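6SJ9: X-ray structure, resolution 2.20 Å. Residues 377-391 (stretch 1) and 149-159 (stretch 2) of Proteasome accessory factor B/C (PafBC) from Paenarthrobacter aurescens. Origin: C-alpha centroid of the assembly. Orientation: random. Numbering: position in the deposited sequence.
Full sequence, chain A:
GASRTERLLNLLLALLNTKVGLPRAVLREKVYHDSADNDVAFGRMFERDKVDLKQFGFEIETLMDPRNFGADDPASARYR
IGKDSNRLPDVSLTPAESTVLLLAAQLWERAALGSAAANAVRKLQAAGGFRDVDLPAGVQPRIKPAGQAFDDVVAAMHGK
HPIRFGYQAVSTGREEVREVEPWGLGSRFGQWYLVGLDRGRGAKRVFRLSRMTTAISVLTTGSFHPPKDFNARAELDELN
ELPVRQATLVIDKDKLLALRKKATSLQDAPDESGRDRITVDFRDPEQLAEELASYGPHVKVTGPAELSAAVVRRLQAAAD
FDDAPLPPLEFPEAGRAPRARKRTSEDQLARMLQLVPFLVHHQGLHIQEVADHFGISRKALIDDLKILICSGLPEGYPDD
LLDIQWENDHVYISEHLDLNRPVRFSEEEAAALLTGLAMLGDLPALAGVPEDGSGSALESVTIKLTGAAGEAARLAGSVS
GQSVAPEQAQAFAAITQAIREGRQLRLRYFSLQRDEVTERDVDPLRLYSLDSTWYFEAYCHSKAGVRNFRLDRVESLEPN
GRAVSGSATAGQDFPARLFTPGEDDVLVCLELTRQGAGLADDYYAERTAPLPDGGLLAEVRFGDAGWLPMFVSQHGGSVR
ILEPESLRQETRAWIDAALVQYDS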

# COMPACT_ATOMS: atom_id res chain seq x y z
N SER A 377 -22.56 -3.41 5.39
CA SER A 377 -22.66 -4.82 5.70
C SER A 377 -21.40 -5.32 6.45
O SER A 377 -20.32 -4.73 6.38
CB SER A 377 -22.89 -5.64 4.43
OG SER A 377 -21.71 -5.74 3.64
N ARG A 378 -21.57 -6.46 7.11
CA ARG A 378 -20.45 -7.15 7.73
C ARG A 378 -19.34 -7.39 6.72
O ARG A 378 -18.16 -7.12 6.99
CB ARG A 378 -20.96 -8.48 8.31
CG ARG A 378 -19.91 -9.31 9.03
CD ARG A 378 -20.42 -10.73 9.46
NE ARG A 378 -19.26 -11.62 9.64
CZ ARG A 378 -18.79 -12.41 8.68
NH1 ARG A 378 -19.40 -12.46 7.48
NH2 ARG A 378 -17.72 -13.17 8.91
N LYS A 379 -19.70 -7.89 5.54
CA LYS A 379 -18.70 -8.23 4.54
C LYS A 379 -18.01 -6.99 3.98
O LYS A 379 -16.82 -7.04 3.61
CB LYS A 379 -19.35 -8.98 3.38
CG LYS A 379 -19.66 -10.43 3.67
CD LYS A 379 -18.41 -11.23 3.49
CE LYS A 379 -18.56 -12.10 2.28
NZ LYS A 379 -19.18 -13.40 2.61
N ALA A 380 -18.75 -5.90 3.85
CA ALA A 380 -18.12 -4.66 3.41
C ALA A 380 -17.10 -4.21 4.43
O ALA A 380 -16.01 -3.74 4.07
CB ALA A 380 -19.20 -3.57 3.19
N LEU A 381 -17.43 -4.33 5.73
CA LEU A 381 -16.47 -3.92 6.75
C LEU A 381 -15.22 -4.82 6.74
O LEU A 381 -14.09 -4.32 6.83
CB LEU A 381 -17.13 -3.93 8.12
CG LEU A 381 -16.14 -3.54 9.22
CD1 LEU A 381 -15.63 -2.17 9.01
CD2 LEU A 381 -16.81 -3.56 10.56
N ILE A 382 -15.40 -6.13 6.58
CA ILE A 382 -14.25 -7.04 6.48
C ILE A 382 -13.36 -6.67 5.28
O ILE A 382 -12.12 -6.73 5.36
CB ILE A 382 -14.77 -8.48 6.42
CG1 ILE A 382 -15.34 -8.85 7.79
CG2 ILE A 382 -13.67 -9.39 6.05
CD1 ILE A 382 -16.26 -10.10 7.73
N ASP A 383 -13.98 -6.32 4.15
CA ASP A 383 -13.16 -5.94 3.02
C ASP A 383 -12.36 -4.66 3.31
O ASP A 383 -11.21 -4.55 2.90
CB ASP A 383 -14.01 -5.77 1.76
CG ASP A 383 -13.17 -5.98 0.50
OD1 ASP A 383 -12.46 -7.01 0.45
OD2 ASP A 383 -13.20 -5.14 -0.44
N ASP A 384 -12.96 -3.68 4.01
CA ASP A 384 -12.21 -2.50 4.44
C ASP A 384 -11.00 -2.91 5.24
O ASP A 384 -9.93 -2.35 5.07
CB ASP A 384 -13.05 -1.55 5.31
CG ASP A 384 -14.16 -0.86 4.55
OD1 ASP A 384 -14.11 -0.76 3.31
OD2 ASP A 384 -15.10 -0.41 5.22
N LEU A 385 -11.16 -3.89 6.13
CA LEU A 385 -10.05 -4.29 6.99
C LEU A 385 -9.00 -5.04 6.19
O LEU A 385 -7.81 -4.88 6.47
CB LEU A 385 -10.54 -5.12 8.19
CG LEU A 385 -11.35 -4.34 9.21
CD1 LEU A 385 -12.04 -5.21 10.22
CD2 LEU A 385 -10.41 -3.41 9.94
N LYS A 386 -9.42 -5.87 5.22
CA LYS A 386 -8.43 -6.57 4.39
C LYS A 386 -7.59 -5.57 3.59
O LYS A 386 -6.39 -5.76 3.42
CB LYS A 386 -9.13 -7.55 3.43
CG LYS A 386 -9.65 -8.87 4.15
CD LYS A 386 -10.72 -9.61 3.26
CE LYS A 386 -10.27 -9.87 1.78
NZ LYS A 386 -11.44 -10.40 0.97
N ILE A 387 -8.21 -4.51 3.06
CA ILE A 387 -7.43 -3.48 2.36
C ILE A 387 -6.44 -2.85 3.32
O ILE A 387 -5.27 -2.65 2.99
CB ILE A 387 -8.36 -2.41 1.77
CG1 ILE A 387 -9.17 -3.01 0.62
CG2 ILE A 387 -7.48 -1.21 1.25
CD1 ILE A 387 -10.43 -2.24 0.34
N LEU A 388 -6.90 -2.55 4.54
CA LEU A 388 -6.09 -1.78 5.47
C LEU A 388 -4.94 -2.61 6.06
O LEU A 388 -3.79 -2.16 6.10
CB LEU A 388 -6.97 -1.22 6.61
CG LEU A 388 -6.22 -0.48 7.73
CD1 LEU A 388 -5.65 0.79 7.11
CD2 LEU A 388 -7.15 -0.08 8.91
N ILE A 389 -5.23 -3.81 6.56
CA ILE A 389 -4.24 -4.52 7.38
C ILE A 389 -3.87 -5.89 6.85
O ILE A 389 -3.08 -6.58 7.49
CB ILE A 389 -4.71 -4.69 8.84
CG1 ILE A 389 -5.97 -5.56 8.88
CG2 ILE A 389 -4.94 -3.41 9.56
CD1 ILE A 389 -6.38 -5.89 10.31
N CYS A 390 -4.46 -6.34 5.75
CA CYS A 390 -4.16 -7.66 5.16
C CYS A 390 -3.57 -7.52 3.77
O CYS A 390 -3.70 -8.42 2.94
CB CYS A 390 -5.42 -8.56 5.10
SG CYS A 390 -6.28 -8.72 6.71
N SER A 391 -2.96 -6.38 3.49
CA SER A 391 -2.44 -6.09 2.17
C SER A 391 -0.95 -6.13 2.16
O SER A 391 -0.36 -5.74 1.15
CB SER A 391 -2.91 -4.74 1.66
OG SER A 391 -4.28 -4.83 1.36
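Stretch 2 149-159: AFDDVVAAMHG

Stretch 2 is part of a helix that begins earlier in the chain, its turns held by i to i+4 bonds such as V154 N to F150 O (3.1 Å) and H158 N to V154 O (3.0 Å). It lies against helix 378-389 in a roughly antiparallel sense: the N-to-C directions differ by 137° and the axes approach to 12.1 Å. That spacing leaves the contact to side chains, 388 Å² in all. The register agrees, R378 facing H158, I382 near D151 and K386 near F150.

The one hydrogen bond across the pair runs from K386 NZ to D151 OD1 at 2.6 Å, as part of a salt bridge. The same ammonium forms a longer salt bridge within its own helix, K386 NZ to D383 OD1 at 3.6 Å; both D383 carboxylate oxygens are also hydrogen-bonded elsewhere in the structure. R378 makes no hydrogen bond to stretch 2. Its guanidinium instead lies flat on the H158 ring, centres 3.6 Å apart and planes at 11°, while R378 NH2 reaches V154 CG1 at 3.6 Å. Between these polar ends, I382 CD1 packs on V154 CG1 at 4.0 Å. Beyond K386, C390 SG sits over a face of F150, 3.4 Å from F150 CZ. Away from the interface, S377 OG caps its helix by accepting from A380 N (3.0 Å, 156°).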

# COMPACT_ATOMS: atom_id res chain seq x y z
N ALA A 149 -7.96 -17.43 1.11
CA ALA A 149 -7.70 -18.17 2.34
C ALA A 149 -8.14 -17.38 3.55
O ALA A 149 -8.71 -17.93 4.53
CB ALA A 149 -6.21 -18.51 2.45
N PHE A 150 -7.93 -16.07 3.49
CA PHE A 150 -8.45 -15.21 4.53
C PHE A 150 -9.96 -15.28 4.59
O PHE A 150 -10.54 -15.37 5.68
CB PHE A 150 -8.01 -13.78 4.31
CG PHE A 150 -7.66 -13.08 5.56
CD1 PHE A 150 -8.62 -12.42 6.26
CD2 PHE A 150 -6.35 -13.08 6.01
CE1 PHE A 150 -8.30 -11.78 7.44
CE2 PHE A 150 -6.00 -12.44 7.19
CZ PHE A 150 -6.99 -11.79 7.91
N ASP A 151 -10.62 -15.09 3.42
CA ASP A 151 -12.08 -15.17 3.40
C ASP A 151 -12.57 -16.51 3.94
O ASP A 151 -13.60 -16.56 4.61
CB ASP A 151 -12.65 -14.94 2.01
CG ASP A 151 -12.45 -13.48 1.48
OD1 ASP A 151 -12.09 -12.55 2.26
OD2 ASP A 151 -12.71 -13.25 0.27
N ASP A 152 -11.85 -17.60 3.65
CA ASP A 152 -12.35 -18.93 4.02
C ASP A 152 -12.25 -19.17 5.52
O ASP A 152 -13.21 -19.66 6.14
CB ASP A 152 -11.60 -20.02 3.25
CG ASP A 152 -11.97 -20.02 1.81
OD1 ASP A 152 -13.15 -19.70 1.46
OD2 ASP A 152 -11.11 -20.44 1.03
N VAL A 153 -11.14 -18.76 6.13
CA VAL A 153 -11.00 -18.89 7.58
C VAL A 153 -12.04 -18.02 8.28
O VAL A 153 -12.70 -18.46 9.22
CB VAL A 153 -9.57 -18.53 8.03
CG1 VAL A 153 -9.51 -18.43 9.58
CG2 VAL A 153 -8.64 -19.66 7.60
N VAL A 154 -12.19 -16.77 7.83
CA VAL A 154 -13.19 -15.86 8.40
C VAL A 154 -14.60 -16.46 8.25
O VAL A 154 -15.44 -16.33 9.14
CB VAL A 154 -13.11 -14.46 7.72
CG1 VAL A 154 -14.30 -13.63 8.03
CG2 VAL A 154 -11.85 -13.68 8.20
N ALA A 155 -14.89 -17.03 7.08
CA ALA A 155 -16.20 -17.64 6.83
C ALA A 155 -16.38 -18.88 7.71
O ALA A 155 -17.42 -19.05 8.32
CB ALA A 155 -16.36 -18.01 5.32
N ALA A 156 -15.34 -19.69 7.84
CA ALA A 156 -15.41 -20.86 8.70
C ALA A 156 -15.74 -20.47 10.14
O ALA A 156 -16.59 -21.08 10.80
CB ALA A 156 -14.08 -21.61 8.62
N MSE A 157 -15.08 -19.44 10.66
CA MSE A 157 -15.33 -19.05 12.05
C MSE A 157 -16.70 -18.46 12.20
O MSE A 157 -17.34 -18.67 13.21
CB MSE A 157 -14.28 -18.00 12.55
CG MSE A 157 -12.86 -18.39 12.35
SE MSE A 157 -11.56 -17.16 13.36
CE MSE A 157 -11.60 -15.69 12.02
N HIS A 158 -17.13 -17.65 11.21
CA HIS A 158 -18.46 -17.06 11.29
C HIS A 158 -19.53 -18.14 11.28
O HIS A 158 -20.49 -18.07 12.05
CB HIS A 158 -18.71 -16.06 10.14
CG HIS A 158 -20.02 -15.32 10.26
ND1 HIS A 158 -20.94 -15.22 9.22
CD2 HIS A 158 -20.56 -14.63 11.30
CE1 HIS A 158 -22.00 -14.53 9.63
NE2 HIS A 158 -21.80 -14.17 10.89
N GLY A 159 -19.36 -19.15 10.44
CA GLY A 159 -20.37 -20.20 10.39
C GLY A 159 -20.09 -21.37 11.35
O GLY A 159 -20.83 -22.36 11.33